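Local structure of 3-hydroxyisobutyrate dehydrogenase (Salmonella typhimurium, 3G0O) at the interface of chains A and B. The protein oxidises 3-hydroxyisobutyrate, a step of valine catabolism, using the nicotinamide adenine dinucleotide NAD or NADP as hydride acceptor. Sequence-based numbering; all coordinates share one arbitrary frame. Chains: chain A/B, 3-hydroxyisobutyrate dehydrogenase.

Contact 1: the interface of chains A and B. Residues chain A 184, 262-266; chain B 195, 199, 293.
At A:Leu263 the backbone facing B:Glu195 is still extended (phi/psi -129°/83°), and it turns at A:Pro264 into helix 264-281, whose first turn presents the N-H groups of A:Leu265 and A:Ala266 to the other subunit. B:Glu195, on helix 174-202, receives both, so its carboxylate acts as a cap on the helix start supplied by the partner. OE1 accepts from the backbone N of A:Leu265 at 2.8 Å with 163° at the hydrogen, and OE2 accepts from the backbone N of A:Ala266 at 2.8 Å, somewhat less straight. Each oxygen uses its syn lone pair, the one on the side of its twin, which makes a two-pronged grip that fixes the rotation of the carboxylate. The start of the helix would probably favour the negative charge as well. B:Glu195 reaches this position with CG anti to its backbone N and an extended chain beyond. A:Leu263 lies across that chain, its CD2 methyl 3.9 Å from CG of B:Glu195. CB of A:Leu265 packs 3.9 Å from CD of B:Glu195. On the flank, the ring of B:Phe293 runs antiparallel to A:Pro262, with CE1 3.4 Å from the carbonyl O of A:Pro262. The same CE1 of B:Phe293 lies 3.9 Å from CD of A:Pro264. Further along helix 174-202, B:Leu199 approaches A:Leu184 through one methyl branch, its CD2 standing 3.8 Å from CD1 of A:Leu184.

Contact 2: the interface of chains A and B. Residues chain A 134, 141, 164, 166; chain B 212, 216-217.
B:His216 meets A:Thr141, A:Tyr166 and A:Asn164 and hides 81 Å² of its surface. Its carbonyl O accepts a hydrogen bond from the hydroxyl OG1 of A:Thr141; the modelled 2.4 Å is unusually short, so the exact length is doubtful. The hydroxyl approaches from outside the carbonyl plane, tilted 32° from it. The imidazole meets A:Tyr166 differently: the phenol oxygen OH lies over one face of the ring, 3.1 Å above its plane and displaced toward the rim. The 3.1 Å separation of this OH of A:Tyr166 from ND1 of B:His216 therefore reflects a contact above the ring, not a conventional bond to an in-plane N-H. A:Asn164 comes from another direction, its side chain perpendicular to the histidine, with OD1 3.8 Å from CD2 of B:His216. Beside them, CB of B:Asp212 packs 3.7 Å from CE1 of A:Tyr166. More peripherally, the extended A:Lys134 brings NZ to 3.7 Å from the carbonyl O of B:His216. Behind this first shell, B:His216 has CG anti to its carbonyl carbon (chi1 -71°), which leads ND1 to donate to the main-chain O of B:Asp212 at 2.6 Å. That acceptor lies close to the ring plane, fixing the tilt of the imidazole under the tyrosine. The patch thus joins the NAD-binding part of chain A to the loop after helix 207-214 of chain B, and probably helps set how the two are placed.

Contact 3: the interface of chains A and B. Residues chain A 192-193, 196, 214, 219, 224; chain B 184-185, 189.
B:Leu185 projects from helix 174-202 against a surface of A formed by A:Ala192, A:Ala196, A:Val214 and A:Phe224, where its two methyl branches part toward different sides and 77 Å² of its surface is hidden. Its CG is anti to the carbonyl carbon (chi1 -73°), and the isobutyl group runs roughly perpendicular to both A:Val214 and A:Phe224. The CD1 branch serves these two: it sits 3.7 Å from CG2 of A:Val214 and 3.7 Å from CE1 of A:Phe224. CG1 of A:Val214 covers the centre of the phenyl face, 3.5 Å above it, and CD1 of B:Leu185 meets the same face beyond its rim, near CE1. The other branch, CD2, turns to helix 174-202 of A, reaching 3.6 Å from the backbone O of A:Ala192 and lying near A:Ala193. The CB of A:Ala196 comes within 3.6 Å of CG of B:Leu185, so small side chains let the helix approach the branch point closely. One turn along in B, the B:His189 ring has the carbonyl O of B:Leu185 over one face, 3.0 Å above its plane and displaced toward the rim. Its ND1 lies 3.1 Å from the carbonyl O of A:Gly219; that oxygen is well off the direction in which a ring N-H would point, so any hydrogen bond is strongly bent. With little polar bonding evident here, the patch works mainly as an apolar packing joint, which probably holds helix 174-202 of each subunit against its partner.

Contact 1: the interface of chains A and B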
ATOM      1  N   LEU A 184       0.215   6.653  10.546  1.00 10.78           N
ATOM      2  CA  LEU A 184       0.624   5.355  11.068  1.00 11.14           C
ATOM      3  C   LEU A 184       0.836   4.472   9.835  1.00 14.54           C
ATOM      4  O   LEU A 184       1.859   3.799   9.702  1.00 12.78           O
ATOM      5  CB  LEU A 184      -0.474   4.761  11.966  1.00 12.32           C
ATOM      6  CG  LEU A 184      -0.230   3.387  12.622  1.00 14.16           C
ATOM      7  CD1 LEU A 184      -1.265   3.160  13.717  1.00 15.47           C
ATOM      8  CD2 LEU A 184      -0.299   2.266  11.591  1.00 15.03           C
ATOM      9  N   PRO A 262      -2.460  -0.849  22.018  1.00 12.50           N
ATOM     10  CA  PRO A 262      -1.138  -1.318  21.581  1.00 11.46           C
ATOM     11  C   PRO A 262      -0.897  -1.179  20.084  1.00 11.83           C
ATOM     12  O   PRO A 262      -1.818  -1.367  19.285  1.00 12.98           O
ATOM     13  CB  PRO A 262      -1.142  -2.774  22.014  1.00 10.87           C
ATOM     14  CG  PRO A 262      -2.569  -3.181  21.672  1.00 10.83           C
ATOM     15  CD  PRO A 262      -3.390  -1.984  22.182  1.00 11.57           C
ATOM     16  N   LEU A 263       0.346  -0.873  19.713  1.00 11.45           N
ATOM     17  CA  LEU A 263       0.720  -0.714  18.312  1.00 13.29           C
ATOM     18  C   LEU A 263       1.948  -1.564  17.996  1.00 14.12           C
ATOM     19  O   LEU A 263       3.075  -1.072  18.002  1.00 13.31           O
ATOM     20  CB  LEU A 263       1.025   0.754  17.996  1.00 14.32           C
ATOM     21  CG  LEU A 263      -0.094   1.781  18.181  1.00 13.41           C
ATOM     22  CD1 LEU A 263       0.425   3.155  17.810  1.00 18.05           C
ATOM     23  CD2 LEU A 263      -1.299   1.414  17.329  1.00 12.99           C
ATOM     24  N   PRO A 264       1.740  -2.856  17.715  1.00 12.88           N
ATOM     25  CA  PRO A 264       2.869  -3.741  17.402  1.00 13.22           C
ATOM     26  C   PRO A 264       3.707  -3.234  16.219  1.00 13.86           C
ATOM     27  O   PRO A 264       4.930  -3.117  16.315  1.00 12.09           O
ATOM     28  CB  PRO A 264       2.187  -5.072  17.099  1.00 14.54           C
ATOM     29  CG  PRO A 264       0.961  -5.025  17.972  1.00 13.98           C
ATOM     30  CD  PRO A 264       0.475  -3.610  17.781  1.00 12.30           C
ATOM     31  N   LEU A 265       3.043  -2.921  15.110  1.00 11.73           N
ATOM     32  CA  LEU A 265       3.743  -2.457  13.917  1.00 11.85           C
ATOM     33  C   LEU A 265       4.193  -0.993  13.942  1.00 12.45           C
ATOM     34  O   LEU A 265       5.295  -0.675  13.495  1.00 12.07           O
ATOM     35  CB  LEU A 265       2.878  -2.710  12.680  1.00 11.66           C
ATOM     36  CG  LEU A 265       2.580  -4.184  12.380  1.00 13.42           C
ATOM     37  CD1 LEU A 265       1.507  -4.275  11.300  1.00 12.63           C
ATOM     38  CD2 LEU A 265       3.854  -4.905  11.938  1.00 12.03           C
ATOM     39  N   ALA A 266       3.356  -0.102  14.464  1.00 13.12           N
ATOM     40  CA  ALA A 266       3.712   1.318  14.515  1.00 12.32           C
ATOM     41  C   ALA A 266       4.857   1.591  15.477  1.00 12.01           C
ATOM     42  O   ALA A 266       5.659   2.505  15.249  1.00 10.96           O
ATOM     43  CB  ALA A 266       2.507   2.155  14.905  1.00 13.26           C
TER
ATOM     44  N   GLU B 195      -4.231  -2.812  12.172  1.00 11.82           N
ATOM     45  CA  GLU B 195      -3.780  -2.043  13.320  1.00 13.14           C
ATOM     46  C   GLU B 195      -4.331  -0.623  13.258  1.00 13.29           C
ATOM     47  O   GLU B 195      -4.850  -0.106  14.249  1.00 14.50           O
ATOM     48  CB  GLU B 195      -2.248  -2.017  13.366  1.00 11.72           C
ATOM     49  CG  GLU B 195      -1.663  -1.271  14.557  1.00 13.27           C
ATOM     50  CD  GLU B 195      -0.174  -1.510  14.697  1.00 15.13           C
ATOM     51  OE1 GLU B 195       0.229  -2.691  14.791  1.00 15.12           O
ATOM     52  OE2 GLU B 195       0.590  -0.525  14.710  1.00 16.18           O
ATOM     53  N   LEU B 199      -7.231   1.090  15.712  1.00 12.09           N
ATOM     54  CA  LEU B 199      -6.923   2.323  16.431  1.00 13.10           C
ATOM     55  C   LEU B 199      -7.988   3.372  16.108  1.00 12.97           C
ATOM     56  O   LEU B 199      -8.418   4.118  16.982  1.00 10.39           O
ATOM     57  CB  LEU B 199      -5.547   2.868  16.030  1.00 11.02           C
ATOM     58  CG  LEU B 199      -5.223   4.262  16.589  1.00 11.54           C
ATOM     59  CD1 LEU B 199      -5.220   4.226  18.113  1.00  9.87           C
ATOM     60  CD2 LEU B 199      -3.871   4.731  16.055  1.00 11.85           C
ATOM     61  N   PHE B 293      -7.002  -7.199  18.490  1.00 15.90           N
ATOM     62  CA  PHE B 293      -7.075  -5.911  19.171  1.00 18.06           C
ATOM     63  C   PHE B 293      -8.337  -5.810  20.023  1.00 20.32           C
ATOM     64  O   PHE B 293      -8.308  -5.084  21.038  1.00 23.40           O
ATOM     65  CB  PHE B 293      -7.033  -4.776  18.140  1.00 16.67           C
ATOM     66  CG  PHE B 293      -5.695  -4.621  17.469  1.00 15.09           C
ATOM     67  CD1 PHE B 293      -4.632  -4.018  18.141  1.00 15.31           C
ATOM     68  CD2 PHE B 293      -5.481  -5.111  16.184  1.00 14.09           C
ATOM     69  CE1 PHE B 293      -3.371  -3.901  17.538  1.00 14.45           C
ATOM     70  CE2 PHE B 293      -4.230  -5.000  15.573  1.00 12.46           C
ATOM     71  CZ  PHE B 293      -3.173  -4.395  16.257  1.00 14.82           C
TER

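Contact 2: the interface of chains A and B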
ATOM      1  N   LYS A 134      -0.396  15.278  -6.954  1.00 23.57           N
ATOM      2  CA  LYS A 134      -1.814  15.584  -6.831  1.00 23.14           C
ATOM      3  C   LYS A 134      -2.007  17.037  -6.405  1.00 22.15           C
ATOM      4  O   LYS A 134      -2.877  17.738  -6.925  1.00 21.90           O
ATOM      5  CB  LYS A 134      -2.477  14.657  -5.808  1.00 23.62           C
ATOM      6  CG  LYS A 134      -3.160  13.434  -6.410  1.00 27.57           C
ATOM      7  CD  LYS A 134      -3.935  12.695  -5.325  1.00 30.09           C
ATOM      8  CE  LYS A 134      -4.865  11.641  -5.886  1.00 30.69           C
ATOM      9  NZ  LYS A 134      -5.607  10.976  -4.774  1.00 32.35           N
ATOM     10  N   THR A 141      -6.273  15.633  -0.786  1.00 16.88           N
ATOM     11  CA  THR A 141      -7.295  14.955  -0.007  1.00 16.47           C
ATOM     12  C   THR A 141      -7.233  15.698   1.317  1.00 17.11           C
ATOM     13  O   THR A 141      -6.158  15.860   1.896  1.00 17.32           O
ATOM     14  CB  THR A 141      -6.982  13.469   0.215  1.00 14.90           C
ATOM     15  OG1 THR A 141      -7.311  12.736  -0.971  1.00 17.30           O
ATOM     16  CG2 THR A 141      -7.800  12.919   1.376  1.00 17.49           C
ATOM     17  N   ASN A 164     -10.911  15.898  -2.960  1.00 21.74           N
ATOM     18  CA  ASN A 164     -11.636  15.080  -1.992  1.00 20.87           C
ATOM     19  C   ASN A 164     -11.527  15.681  -0.597  1.00 20.91           C
ATOM     20  O   ASN A 164     -10.457  15.670   0.016  1.00 19.97           O
ATOM     21  CB  ASN A 164     -11.099  13.647  -1.961  1.00 22.33           C
ATOM     22  CG  ASN A 164     -11.374  12.891  -3.246  1.00 23.77           C
ATOM     23  OD1 ASN A 164     -10.483  12.701  -4.067  1.00 25.60           O
ATOM     24  ND2 ASN A 164     -12.618  12.465  -3.428  1.00 24.17           N
ATOM     25  N   TYR A 166     -13.053  15.502   3.207  1.00 18.87           N
ATOM     26  CA  TYR A 166     -13.822  14.706   4.152  1.00 19.67           C
ATOM     27  C   TYR A 166     -14.059  15.519   5.417  1.00 20.09           C
ATOM     28  O   TYR A 166     -13.116  15.860   6.130  1.00 19.78           O
ATOM     29  CB  TYR A 166     -13.063  13.413   4.482  1.00 17.48           C
ATOM     30  CG  TYR A 166     -12.848  12.538   3.270  1.00 18.08           C
ATOM     31  CD1 TYR A 166     -13.872  11.728   2.777  1.00 19.17           C
ATOM     32  CD2 TYR A 166     -11.647  12.576   2.564  1.00 17.44           C
ATOM     33  CE1 TYR A 166     -13.707  10.987   1.610  1.00 19.71           C
ATOM     34  CE2 TYR A 166     -11.474  11.839   1.392  1.00 21.29           C
ATOM     35  CZ  TYR A 166     -12.507  11.051   0.922  1.00 21.64           C
ATOM     36  OH  TYR A 166     -12.351  10.347  -0.247  1.00 21.96           O
TER
ATOM     37  N   ASP B 212     -12.493   5.613   3.457  1.00 15.29           N
ATOM     38  CA  ASP B 212     -12.516   6.532   2.321  1.00 16.61           C
ATOM     39  C   ASP B 212     -11.302   7.453   2.298  1.00 15.76           C
ATOM     40  O   ASP B 212     -10.721   7.689   1.247  1.00 16.30           O
ATOM     41  CB  ASP B 212     -13.794   7.380   2.325  1.00 19.49           C
ATOM     42  CG  ASP B 212     -15.041   6.558   2.082  1.00 23.56           C
ATOM     43  OD1 ASP B 212     -14.960   5.555   1.340  1.00 24.32           O
ATOM     44  OD2 ASP B 212     -16.109   6.919   2.620  1.00 25.72           O
ATOM     45  N   HIS B 216      -7.813   7.351  -0.488  1.00 17.03           N
ATOM     46  CA  HIS B 216      -7.669   8.541  -1.322  1.00 17.43           C
ATOM     47  C   HIS B 216      -6.471   9.351  -0.845  1.00 17.98           C
ATOM     48  O   HIS B 216      -6.331  10.531  -1.173  1.00 18.50           O
ATOM     49  CB  HIS B 216      -8.930   9.405  -1.271  1.00 19.17           C
ATOM     50  CG  HIS B 216     -10.100   8.793  -1.975  1.00 19.52           C
ATOM     51  ND1 HIS B 216     -10.905   7.837  -1.392  1.00 19.87           N
ATOM     52  CD2 HIS B 216     -10.561   8.954  -3.238  1.00 21.95           C
ATOM     53  CE1 HIS B 216     -11.811   7.435  -2.266  1.00 22.10           C
ATOM     54  NE2 HIS B 216     -11.624   8.097  -3.394  1.00 23.25           N
ATOM     55  N   ALA B 217      -5.602   8.703  -0.078  1.00 14.67           N
ATOM     56  CA  ALA B 217      -4.424   9.363   0.463  1.00 15.77           C
ATOM     57  C   ALA B 217      -3.141   8.562   0.227  1.00 14.90           C
ATOM     58  O   ALA B 217      -3.165   7.478  -0.359  1.00 15.44           O
ATOM     59  CB  ALA B 217      -4.620   9.624   1.948  1.00 12.39           C
TER

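Contact 3: the interface of chains A and B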
ATOM      1  N   ALA A 192       8.077  -0.859   5.870  1.00 11.99           N
ATOM      2  CA  ALA A 192       7.861  -2.206   5.356  1.00 12.95           C
ATOM      3  C   ALA A 192       8.466  -2.325   3.960  1.00 13.09           C
ATOM      4  O   ALA A 192       9.073  -3.338   3.626  1.00 10.29           O
ATOM      5  CB  ALA A 192       6.363  -2.529   5.321  1.00 11.77           C
ATOM      6  N   ALA A 193       8.309  -1.282   3.148  1.00 12.45           N
ATOM      7  CA  ALA A 193       8.870  -1.298   1.800  1.00 10.84           C
ATOM      8  C   ALA A 193      10.385  -1.458   1.908  1.00 13.52           C
ATOM      9  O   ALA A 193      10.986  -2.286   1.217  1.00 12.23           O
ATOM     10  CB  ALA A 193       8.526   0.002   1.066  1.00 11.31           C
ATOM     11  N   ALA A 196      11.426  -4.980   2.946  1.00 13.87           N
ATOM     12  CA  ALA A 196      11.289  -5.918   1.834  1.00 15.15           C
ATOM     13  C   ALA A 196      12.372  -5.754   0.765  1.00 14.39           C
ATOM     14  O   ALA A 196      12.886  -6.742   0.241  1.00 13.20           O
ATOM     15  CB  ALA A 196       9.913  -5.776   1.204  1.00 13.09           C
ATOM     16  N   VAL A 214       6.403  -5.769  -7.501  1.00 11.90           N
ATOM     17  CA  VAL A 214       5.537  -5.271  -6.445  1.00 12.92           C
ATOM     18  C   VAL A 214       4.533  -4.237  -6.939  1.00 13.56           C
ATOM     19  O   VAL A 214       3.347  -4.320  -6.622  1.00 13.48           O
ATOM     20  CB  VAL A 214       6.347  -4.652  -5.284  1.00 10.75           C
ATOM     21  CG1 VAL A 214       5.398  -4.004  -4.284  1.00 10.94           C
ATOM     22  CG2 VAL A 214       7.181  -5.729  -4.599  1.00 13.45           C
ATOM     23  N   GLY A 219       0.895  -6.670  -3.247  1.00 16.45           N
ATOM     24  CA  GLY A 219       1.650  -6.165  -2.111  1.00 14.68           C
ATOM     25  C   GLY A 219       2.073  -4.711  -2.238  1.00 14.13           C
ATOM     26  O   GLY A 219       2.783  -4.177  -1.386  1.00 13.46           O
ATOM     27  N   PHE A 224       5.266   2.488  -1.127  1.00 11.97           N
ATOM     28  CA  PHE A 224       6.267   1.623  -1.735  1.00 13.40           C
ATOM     29  C   PHE A 224       6.583   2.178  -3.124  1.00 14.93           C
ATOM     30  O   PHE A 224       7.743   2.419  -3.467  1.00  9.47           O
ATOM     31  CB  PHE A 224       5.750   0.187  -1.896  1.00 13.95           C
ATOM     32  CG  PHE A 224       6.744  -0.738  -2.551  1.00 13.27           C
ATOM     33  CD1 PHE A 224       7.563  -1.566  -1.782  1.00 13.29           C
ATOM     34  CD2 PHE A 224       6.915  -0.728  -3.933  1.00 13.54           C
ATOM     35  CE1 PHE A 224       8.541  -2.366  -2.380  1.00 14.41           C
ATOM     36  CE2 PHE A 224       7.890  -1.521  -4.542  1.00 13.42           C
ATOM     37  CZ  PHE A 224       8.706  -2.342  -3.763  1.00 14.29           C
TER
ATOM     38  N   LEU B 184       5.816 -10.836   2.070  1.00 10.78           N
ATOM     39  CA  LEU B 184       6.227 -10.107   3.263  1.00 11.14           C
ATOM     40  C   LEU B 184       5.416  -8.808   3.243  1.00 14.54           C
ATOM     41  O   LEU B 184       4.807  -8.422   4.242  1.00 12.78           O
ATOM     42  CB  LEU B 184       7.732  -9.795   3.217  1.00 12.32           C
ATOM     43  CG  LEU B 184       8.365  -9.029   4.396  1.00 14.16           C
ATOM     44  CD1 LEU B 184       9.883  -9.137   4.311  1.00 15.47           C
ATOM     45  CD2 LEU B 184       7.940  -7.565   4.393  1.00 15.03           C
ATOM     46  N   LEU B 185       5.396  -8.150   2.088  1.00 13.06           N
ATOM     47  CA  LEU B 185       4.652  -6.901   1.944  1.00 13.47           C
ATOM     48  C   LEU B 185       3.143  -7.120   2.082  1.00 14.07           C
ATOM     49  O   LEU B 185       2.468  -6.383   2.797  1.00 12.85           O
ATOM     50  CB  LEU B 185       4.971  -6.253   0.594  1.00 14.97           C
ATOM     51  CG  LEU B 185       6.365  -5.618   0.487  1.00 17.46           C
ATOM     52  CD1 LEU B 185       6.659  -5.229  -0.952  1.00 18.35           C
ATOM     53  CD2 LEU B 185       6.433  -4.400   1.400  1.00 16.38           C
ATOM     54  N   HIS B 189       1.182  -5.487   5.152  1.00  9.64           N
ATOM     55  CA  HIS B 189       0.165  -4.498   4.810  1.00 11.31           C
ATOM     56  C   HIS B 189      -1.207  -4.854   5.382  1.00 10.79           C
ATOM     57  O   HIS B 189      -1.917  -3.976   5.873  1.00 12.25           O
ATOM     58  CB  HIS B 189       0.099  -4.303   3.294  1.00 10.62           C
ATOM     59  CG  HIS B 189       1.299  -3.604   2.730  1.00 10.54           C
ATOM     60  ND1 HIS B 189       1.586  -3.581   1.382  1.00 10.73           N
ATOM     61  CD2 HIS B 189       2.306  -2.931   3.338  1.00 11.64           C
ATOM     62  CE1 HIS B 189       2.719  -2.930   1.185  1.00 11.19           C
ATOM     63  NE2 HIS B 189       3.177  -2.526   2.356  1.00 10.85           N
TER

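Helix 174-202 ties the patches together: it supplies the B residues of contact 3 and B:Glu195 and B:Leu199 of contact 1, and in A it faces both. A:Leu184 serves contact 1 and B:Leu184 contact 3. The C-alpha centres of contacts 1 and 3 are about 17 Å apart; contact 2 lies about 22 Å from each. Helix 207-214 links contacts 2 and 3 from opposite chains. The same long helix 174-202 carries the predicted catalytic A:Lys179, about 11 Å from the centre of contact 2. The two-fold pairing is consistent with a dimer, though the structure alone does not show it is biological.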